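Local coordinates for tRNA nucleotidyl transferase-related protein (Thermotoga maritima, PDB 3H38) that adds CCA to the 3' end of tRNA, this chain being the C-terminal, probably magnesium-dependent nucleotidyltransferase part of a longer protein, at residues Gly62-Tyr70 / Lys81-Ser89; Asp174-Arg183 / Arg216-Glu227. All blocks are in the same frame, centred on the assembly; numbering follows the deposited sequence.

Interaction 1 of 2, residues Gly62-Tyr70 / Lys81-Ser89; sequences GNALEFAEY and KHDKFMTAS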
# COMPACT_ATOMS: atom_id res chain seq x y z
N GLY A 62 -23.18 -23.18 -3.24
CA GLY A 62 -23.95 -23.76 -2.17
C GLY A 62 -23.56 -23.05 -0.90
O GLY A 62 -22.97 -21.98 -0.97
N ASN A 63 -23.86 -23.66 0.24
CA ASN A 63 -23.63 -23.04 1.54
C ASN A 63 -22.17 -23.21 2.00
O ASN A 63 -21.72 -24.32 2.28
CB ASN A 63 -24.61 -23.63 2.57
CG ASN A 63 -24.49 -23.00 3.94
OD1 ASN A 63 -25.43 -22.35 4.42
ND2 ASN A 63 -23.34 -23.19 4.60
N ALA A 64 -21.44 -22.10 2.07
CA ALA A 64 -20.03 -22.12 2.44
C ALA A 64 -19.75 -22.86 3.75
O ALA A 64 -18.84 -23.70 3.82
CB ALA A 64 -19.48 -20.68 2.50
N LEU A 65 -20.55 -22.60 4.77
CA LEU A 65 -20.40 -23.29 6.05
C LEU A 65 -20.62 -24.78 6.00
O LEU A 65 -19.80 -25.51 6.47
CB LEU A 65 -21.28 -22.67 7.12
CG LEU A 65 -21.02 -21.22 7.46
CD1 LEU A 65 -20.75 -21.12 8.91
CD2 LEU A 65 -19.87 -20.67 6.69
N GLU A 66 -21.72 -25.22 5.43
CA GLU A 66 -21.88 -26.63 5.22
C GLU A 66 -20.61 -27.23 4.73
O GLU A 66 -20.19 -28.25 5.20
CB GLU A 66 -22.86 -26.92 4.12
CG GLU A 66 -24.26 -26.62 4.39
CD GLU A 66 -25.14 -27.35 3.45
OE1 GLU A 66 -26.05 -26.74 2.89
OE2 GLU A 66 -24.92 -28.55 3.27
N PHE A 67 -20.04 -26.62 3.71
CA PHE A 67 -18.89 -27.17 3.00
C PHE A 67 -17.65 -27.14 3.88
O PHE A 67 -16.94 -28.12 4.01
CB PHE A 67 -18.64 -26.38 1.71
CG PHE A 67 -17.56 -26.94 0.87
CD1 PHE A 67 -17.86 -27.83 -0.14
CD2 PHE A 67 -16.24 -26.61 1.11
CE1 PHE A 67 -16.85 -28.39 -0.92
CE2 PHE A 67 -15.20 -27.16 0.32
CZ PHE A 67 -15.52 -28.05 -0.69
N ALA A 68 -17.37 -25.99 4.48
CA ALA A 68 -16.25 -25.88 5.40
C ALA A 68 -16.37 -26.93 6.51
O ALA A 68 -15.40 -27.61 6.83
CB ALA A 68 -16.15 -24.48 5.97
N GLU A 69 -17.55 -27.08 7.08
CA GLU A 69 -17.78 -28.06 8.12
C GLU A 69 -17.47 -29.47 7.64
O GLU A 69 -16.79 -30.22 8.29
CB GLU A 69 -19.22 -27.97 8.60
CG GLU A 69 -19.44 -27.03 9.77
CD GLU A 69 -20.84 -26.44 9.83
OE1 GLU A 69 -21.67 -26.74 8.96
OE2 GLU A 69 -21.14 -25.68 10.77
N TYR A 70 -18.01 -29.80 6.49
CA TYR A 70 -17.78 -31.09 5.86
C TYR A 70 -16.30 -31.32 5.59
O TYR A 70 -15.76 -32.38 5.92
CB TYR A 70 -18.54 -31.18 4.55
CG TYR A 70 -18.47 -32.55 3.94
CD1 TYR A 70 -19.13 -33.62 4.52
CD2 TYR A 70 -17.72 -32.78 2.79
CE1 TYR A 70 -19.07 -34.88 3.97
CE2 TYR A 70 -17.65 -34.05 2.23
CZ TYR A 70 -18.33 -35.09 2.83
OH TYR A 70 -18.26 -36.35 2.28
N LYS A 81 -15.49 -18.86 11.22
CA LYS A 81 -16.52 -18.26 10.37
C LYS A 81 -16.08 -16.86 10.11
O LYS A 81 -14.96 -16.52 10.41
CB LYS A 81 -17.91 -18.25 10.98
CG LYS A 81 -18.14 -19.31 11.99
CD LYS A 81 -18.81 -20.50 11.39
CE LYS A 81 -18.36 -21.74 12.10
NZ LYS A 81 -19.35 -22.79 11.99
N HIS A 82 -16.93 -16.03 9.57
CA HIS A 82 -16.49 -14.70 9.27
C HIS A 82 -17.67 -13.83 9.21
O HIS A 82 -18.79 -14.27 9.30
CB HIS A 82 -15.81 -14.59 7.90
CG HIS A 82 -14.40 -15.07 7.87
ND1 HIS A 82 -13.48 -14.76 8.84
CD2 HIS A 82 -13.74 -15.81 6.95
CE1 HIS A 82 -12.32 -15.30 8.53
NE2 HIS A 82 -12.45 -15.95 7.39
N ASP A 83 -17.38 -12.56 9.09
CA ASP A 83 -18.40 -11.61 8.83
C ASP A 83 -18.17 -11.26 7.37
O ASP A 83 -17.38 -10.40 7.05
CB ASP A 83 -18.18 -10.38 9.69
CG ASP A 83 -18.65 -10.57 11.12
OD1 ASP A 83 -19.84 -10.79 11.35
OD2 ASP A 83 -17.82 -10.45 12.01
N LYS A 84 -18.88 -11.96 6.51
CA LYS A 84 -19.00 -11.72 5.06
C LYS A 84 -20.15 -12.63 4.74
O LYS A 84 -20.25 -13.68 5.31
CB LYS A 84 -17.75 -12.12 4.34
CG LYS A 84 -17.62 -11.50 2.97
CD LYS A 84 -17.22 -10.06 3.04
CE LYS A 84 -16.79 -9.57 1.71
NZ LYS A 84 -15.78 -10.48 1.22
N PHE A 85 -21.01 -12.26 3.81
CA PHE A 85 -22.30 -12.89 3.74
C PHE A 85 -22.24 -14.39 3.94
O PHE A 85 -23.02 -14.90 4.73
CB PHE A 85 -23.02 -12.48 2.44
CG PHE A 85 -23.93 -13.52 1.87
CD1 PHE A 85 -25.09 -13.88 2.50
CD2 PHE A 85 -23.62 -14.13 0.67
CE1 PHE A 85 -25.91 -14.82 1.95
CE2 PHE A 85 -24.43 -15.08 0.13
CZ PHE A 85 -25.57 -15.43 0.76
N MET A 86 -21.32 -15.09 3.31
CA MET A 86 -21.08 -16.51 3.57
C MET A 86 -19.62 -16.87 3.36
O MET A 86 -19.22 -17.29 2.29
CB MET A 86 -21.93 -17.38 2.66
CG MET A 86 -23.41 -17.30 2.94
SD MET A 86 -24.13 -18.94 2.88
CE MET A 86 -23.11 -19.78 4.09
N THR A 87 -18.82 -16.70 4.40
CA THR A 87 -17.39 -16.75 4.25
C THR A 87 -16.79 -17.50 5.42
O THR A 87 -17.17 -17.31 6.58
CB THR A 87 -16.82 -15.33 4.13
OG1 THR A 87 -17.06 -14.84 2.81
CG2 THR A 87 -15.33 -15.32 4.39
N ALA A 88 -15.85 -18.37 5.10
CA ALA A 88 -15.23 -19.18 6.13
C ALA A 88 -13.80 -19.36 5.73
O ALA A 88 -13.44 -19.16 4.57
CB ALA A 88 -15.93 -20.53 6.24
N SER A 89 -12.97 -19.73 6.71
CA SER A 89 -11.59 -20.09 6.44
C SER A 89 -11.21 -21.31 7.28
O SER A 89 -11.41 -21.31 8.49
CB SER A 89 -10.67 -18.90 6.73
OG SER A 89 -11.02 -17.81 5.89
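Two backbone groups, Gly-62 O and Ala-64 N, grip the hydroxyl OG1 of Thr-102 just where the Ala-64 methyl meets Met-86, Ala-64 CB lying 3.4 Å from Met-86 O. This is helix-on-sheet packing in the nucleotidyltransferase head domain: helix 64-70, with Asn-63 at its N-cap position, runs nearly parallel to strand 87-89, at 16° with the axes 8.0 Å apart. The carbonyl of Met-86 also accepts a hydrogen bond from NH2 of Arg-104. Small residues allow the close approach, and the methyls meet head on, with Ala-68 CB 4.0 Å from Ala-88 CB. Leu-65 CD2 fills the flank of the same Ala-88 methyl. Bends at chi2 and chi3 (56°) turn the Met-86 thioether back across Asn-63, and its CE also reaches Leu-65 CG at 4.2 Å. The CD1 branch of Leu-65 crosses the Lys-81 chain at about a right angle. Beyond it, Lys-81 NZ and Glu-69 OE2 form a long salt bridge of 3.6 Å at the solvent-exposed end of the contact. The other side of the strand looks to the metal site: Ser-89 OG bonds Asp-99, which binds magnesium in other structures of this protein and has none here. The Ser-89 hydroxyl lies in the plane of the His-82 ring, whose NE2 donates to OG at 2.8 Å and 155°.

Interaction 2 of 2, residues Asp174-Arg183 / Arg216-Glu227; sequences DPTRILRAIR and RLRQELEKILEE
One face of the Arg-183 guanidinium lies under the aliphatic chain of Lys-223, whose CG sits 3.9 Å above the centre of the group, while Glu-220 OE1 comes in at the edge near NH1. The Arg-216 guanidinium has Thr-176 OG1 over one face, offset toward the rim, and at its edge the carboxylate of Asp-174, itself a nucleotide-binding residue. That salt bridge is fairly straight, Arg-216 NH1 to Asp-174 OD1 at 3.1 Å and 160°, although OD1 is met from above the carboxylate plane. Helices 177-183 and 216-225 run nearly parallel (8°), axes 9.4 Å apart, the second belonging to the probable RNA-binding region. A bend at chi2 (-56°) brings the Glu-220 carboxylate among three cations. Arg-180 NH2 gives OE2 a 3.2 Å bond on the syn side but tilted well out of the carboxylate plane, Arg-183 serves the less surely placed OE1, and Lys-223 NZ, bonded to Gln-219 OE1, lies 3.6 Å from Glu-220 OE2. Arg-180 also holds Asp-130 through NH1. Both arginines bind ATP and CTP in nucleotide-bound structures of this protein; their hold here is consistent with pre-positioning in the apo form. Next to the charges Leu-179 acts as a knob in a hole of Leu-217, Glu-220, Leu-221 and Ile-224, its CD1 3.9 Å from Leu-221 CD1. Thr-176 OG1 and Arg-183 NE are buried without a polar partner.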
# COMPACT_ATOMS: atom_id res chain seq x y z
N ASP A 174 -18.15 0.87 -9.02
CA ASP A 174 -17.08 0.95 -8.02
C ASP A 174 -15.85 1.71 -8.55
O ASP A 174 -14.98 1.14 -9.21
CB ASP A 174 -16.68 -0.45 -7.55
CG ASP A 174 -15.70 -0.40 -6.41
OD1 ASP A 174 -15.32 -1.46 -5.88
OD2 ASP A 174 -15.33 0.72 -6.04
N PRO A 175 -15.80 3.02 -8.28
CA PRO A 175 -14.79 3.92 -8.84
C PRO A 175 -13.42 3.58 -8.27
O PRO A 175 -12.40 4.10 -8.72
CB PRO A 175 -15.25 5.31 -8.34
CG PRO A 175 -16.70 5.16 -7.99
CD PRO A 175 -16.77 3.75 -7.44
N THR A 176 -13.43 2.69 -7.29
CA THR A 176 -12.23 2.20 -6.64
C THR A 176 -11.36 1.45 -7.68
O THR A 176 -10.14 1.40 -7.58
CB THR A 176 -12.64 1.35 -5.41
OG1 THR A 176 -12.17 1.98 -4.22
CG2 THR A 176 -12.21 -0.08 -5.50
N ARG A 177 -12.02 0.95 -8.72
CA ARG A 177 -11.37 0.22 -9.80
C ARG A 177 -10.57 1.14 -10.70
O ARG A 177 -9.79 0.67 -11.56
CB ARG A 177 -12.43 -0.50 -10.65
CG ARG A 177 -12.97 -1.78 -10.02
CD ARG A 177 -14.35 -2.17 -10.61
NE ARG A 177 -15.02 -3.11 -9.73
CZ ARG A 177 -16.27 -3.55 -9.84
NH1 ARG A 177 -17.06 -3.14 -10.83
NH2 ARG A 177 -16.72 -4.41 -8.95
N ILE A 178 -10.76 2.44 -10.52
CA ILE A 178 -9.97 3.40 -11.28
C ILE A 178 -8.51 3.26 -10.83
O ILE A 178 -7.62 3.20 -11.66
CB ILE A 178 -10.50 4.83 -11.11
CG1 ILE A 178 -11.81 5.00 -11.91
CG2 ILE A 178 -9.43 5.86 -11.54
CD1 ILE A 178 -12.58 6.25 -11.54
N LEU A 179 -8.30 3.18 -9.51
CA LEU A 179 -6.96 3.06 -8.93
C LEU A 179 -6.44 1.64 -9.11
O LEU A 179 -5.26 1.45 -9.45
CB LEU A 179 -6.97 3.48 -7.44
CG LEU A 179 -7.32 4.96 -7.16
CD1 LEU A 179 -7.60 5.27 -5.70
CD2 LEU A 179 -6.20 5.87 -7.63
N ARG A 180 -7.32 0.65 -8.95
CA ARG A 180 -6.97 -0.76 -9.13
C ARG A 180 -6.47 -1.09 -10.53
O ARG A 180 -5.54 -1.90 -10.70
CB ARG A 180 -8.13 -1.68 -8.78
CG ARG A 180 -8.50 -1.69 -7.31
CD ARG A 180 -9.80 -2.39 -7.08
NE ARG A 180 -9.67 -3.79 -7.43
CZ ARG A 180 -9.26 -4.72 -6.58
NH1 ARG A 180 -9.15 -6.00 -6.97
NH2 ARG A 180 -8.98 -4.38 -5.32
N ALA A 181 -7.08 -0.45 -11.54
CA ALA A 181 -6.65 -0.66 -12.92
C ALA A 181 -5.21 -0.20 -13.11
O ALA A 181 -4.38 -0.93 -13.64
CB ALA A 181 -7.58 0.06 -13.90
N ILE A 182 -4.90 1.00 -12.66
CA ILE A 182 -3.54 1.46 -12.74
C ILE A 182 -2.62 0.49 -12.01
O ILE A 182 -1.58 0.08 -12.55
CB ILE A 182 -3.41 2.89 -12.17
CG1 ILE A 182 -4.09 3.89 -13.11
CG2 ILE A 182 -1.96 3.27 -11.93
CD1 ILE A 182 -4.83 4.97 -12.37
N ARG A 183 -3.01 0.08 -10.82
CA ARG A 183 -2.20 -0.81 -10.05
C ARG A 183 -1.84 -2.10 -10.73
O ARG A 183 -0.72 -2.48 -10.67
CB ARG A 183 -2.78 -1.09 -8.69
CG ARG A 183 -2.20 -2.28 -8.06
CD ARG A 183 -2.31 -2.27 -6.61
NE ARG A 183 -3.69 -2.29 -6.22
CZ ARG A 183 -4.36 -3.37 -5.88
NH1 ARG A 183 -5.63 -3.30 -5.57
NH2 ARG A 183 -3.76 -4.51 -5.85
N ARG A 216 -12.34 3.74 1.45
CA ARG A 216 -12.24 2.72 0.42
C ARG A 216 -11.10 3.14 -0.50
O ARG A 216 -10.21 2.36 -0.82
CB ARG A 216 -13.57 2.57 -0.31
CG ARG A 216 -14.78 2.24 0.62
CD ARG A 216 -16.01 1.74 -0.18
NE ARG A 216 -15.62 0.60 -1.01
CZ ARG A 216 -15.82 0.49 -2.32
NH1 ARG A 216 -15.38 -0.61 -2.95
NH2 ARG A 216 -16.45 1.44 -3.00
N LEU A 217 -11.12 4.40 -0.88
CA LEU A 217 -10.10 4.99 -1.72
C LEU A 217 -8.71 4.90 -1.06
O LEU A 217 -7.72 4.56 -1.71
CB LEU A 217 -10.48 6.45 -1.97
CG LEU A 217 -11.10 6.99 -3.27
CD1 LEU A 217 -11.70 5.94 -4.14
CD2 LEU A 217 -12.09 8.11 -2.95
N ARG A 218 -8.65 5.20 0.24
CA ARG A 218 -7.36 5.23 0.91
C ARG A 218 -6.77 3.84 0.80
O ARG A 218 -5.57 3.65 0.52
CB ARG A 218 -7.51 5.65 2.37
CG ARG A 218 -6.33 5.30 3.25
CD ARG A 218 -6.32 6.03 4.59
NE ARG A 218 -5.22 5.54 5.41
CZ ARG A 218 -4.92 5.97 6.63
NH1 ARG A 218 -3.89 5.45 7.28
NH2 ARG A 218 -5.64 6.90 7.21
N GLN A 219 -7.62 2.86 1.00
CA GLN A 219 -7.12 1.52 1.05
C GLN A 219 -6.58 1.07 -0.30
O GLN A 219 -5.59 0.33 -0.35
CB GLN A 219 -8.18 0.55 1.56
CG GLN A 219 -7.61 -0.85 1.66
CD GLN A 219 -8.55 -1.90 1.12
OE1 GLN A 219 -8.40 -2.37 -0.02
NE2 GLN A 219 -9.55 -2.28 1.92
N GLU A 220 -7.21 1.49 -1.39
CA GLU A 220 -6.68 1.15 -2.70
C GLU A 220 -5.39 1.95 -2.93
O GLU A 220 -4.49 1.53 -3.67
CB GLU A 220 -7.71 1.42 -3.80
CG GLU A 220 -8.88 0.41 -3.83
CD GLU A 220 -8.45 -1.06 -3.94
OE1 GLU A 220 -7.49 -1.35 -4.67
OE2 GLU A 220 -9.08 -1.93 -3.30
N LEU A 221 -5.29 3.10 -2.27
CA LEU A 221 -4.09 3.90 -2.34
C LEU A 221 -2.93 3.24 -1.63
O LEU A 221 -1.85 3.15 -2.19
CB LEU A 221 -4.34 5.30 -1.77
CG LEU A 221 -4.20 6.50 -2.71
CD1 LEU A 221 -4.13 6.11 -4.17
CD2 LEU A 221 -5.33 7.51 -2.47
N GLU A 222 -3.13 2.78 -0.39
CA GLU A 222 -2.03 2.13 0.31
C GLU A 222 -1.57 0.94 -0.53
O GLU A 222 -0.37 0.65 -0.64
CB GLU A 222 -2.44 1.71 1.72
CG GLU A 222 -2.55 2.88 2.70
CD GLU A 222 -3.69 2.76 3.69
OE1 GLU A 222 -4.68 2.03 3.40
OE2 GLU A 222 -3.62 3.42 4.75
N LYS A 223 -2.51 0.26 -1.12
CA LYS A 223 -2.22 -0.91 -1.91
C LYS A 223 -1.38 -0.61 -3.12
O LYS A 223 -0.41 -1.27 -3.36
CB LYS A 223 -3.52 -1.53 -2.36
CG LYS A 223 -3.75 -2.93 -1.99
CD LYS A 223 -5.21 -3.06 -1.86
CE LYS A 223 -5.66 -4.45 -1.61
NZ LYS A 223 -7.13 -4.50 -1.80
N ILE A 224 -1.72 0.43 -3.84
CA ILE A 224 -0.80 0.98 -4.84
C ILE A 224 0.61 1.23 -4.27
O ILE A 224 1.62 0.86 -4.87
CB ILE A 224 -1.29 2.29 -5.44
CG1 ILE A 224 -2.20 2.01 -6.64
CG2 ILE A 224 -0.11 3.13 -5.90
CD1 ILE A 224 -3.00 3.21 -7.06
N LEU A 225 0.68 1.83 -3.08
CA LEU A 225 1.98 2.20 -2.52
C LEU A 225 2.83 0.98 -2.23
O LEU A 225 4.05 1.05 -2.30
CB LEU A 225 1.81 3.07 -1.27
CG LEU A 225 1.06 4.34 -1.68
CD1 LEU A 225 1.00 5.43 -0.61
CD2 LEU A 225 1.66 4.87 -2.97
N GLU A 226 2.20 -0.12 -1.93
CA GLU A 226 2.93 -1.32 -1.64
C GLU A 226 3.23 -2.13 -2.88
O GLU A 226 3.80 -3.16 -2.78
CB GLU A 226 2.19 -2.19 -0.62
CG GLU A 226 2.04 -1.63 0.78
CD GLU A 226 3.12 -0.67 1.17
OE1 GLU A 226 2.81 0.48 1.49
OE2 GLU A 226 4.29 -1.07 1.19
N GLU A 227 2.78 -1.67 -4.03
CA GLU A 227 3.06 -2.39 -5.27
C GLU A 227 4.52 -2.17 -5.68
O GLU A 227 5.30 -1.53 -4.97
CB GLU A 227 2.09 -1.95 -6.37
CG GLU A 227 2.11 -2.82 -7.64
CD GLU A 227 2.04 -4.30 -7.32
OE1 GLU A 227 0.98 -4.70 -6.76
OE2 GLU A 227 3.04 -5.03 -7.60

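How the interactions relate
Along the chain the two contacts come in series: interaction 1 closes within the head domain before interaction 2 opens. Their centres lie 28 Å apart and their nearest atoms about 10 Å, so they do not touch. Interaction 1 packs helix 64-72 on strand 87-92 of the mixed sheet whose strands 56-60 and 97-102 carry the magnesium-binding Asp-57 and Asp-99. Interaction 2 pairs helices 177-187 and 214-225, near the centre of the chain, and its segment 174-183 carries residues that bind both ATP and CTP in other structures of this protein. The magnesium-binding strands and the nucleotide-binding arginines thus come from different parts of the chain, joined by the salt bridge from Asp-130 of the head domain to Arg-180.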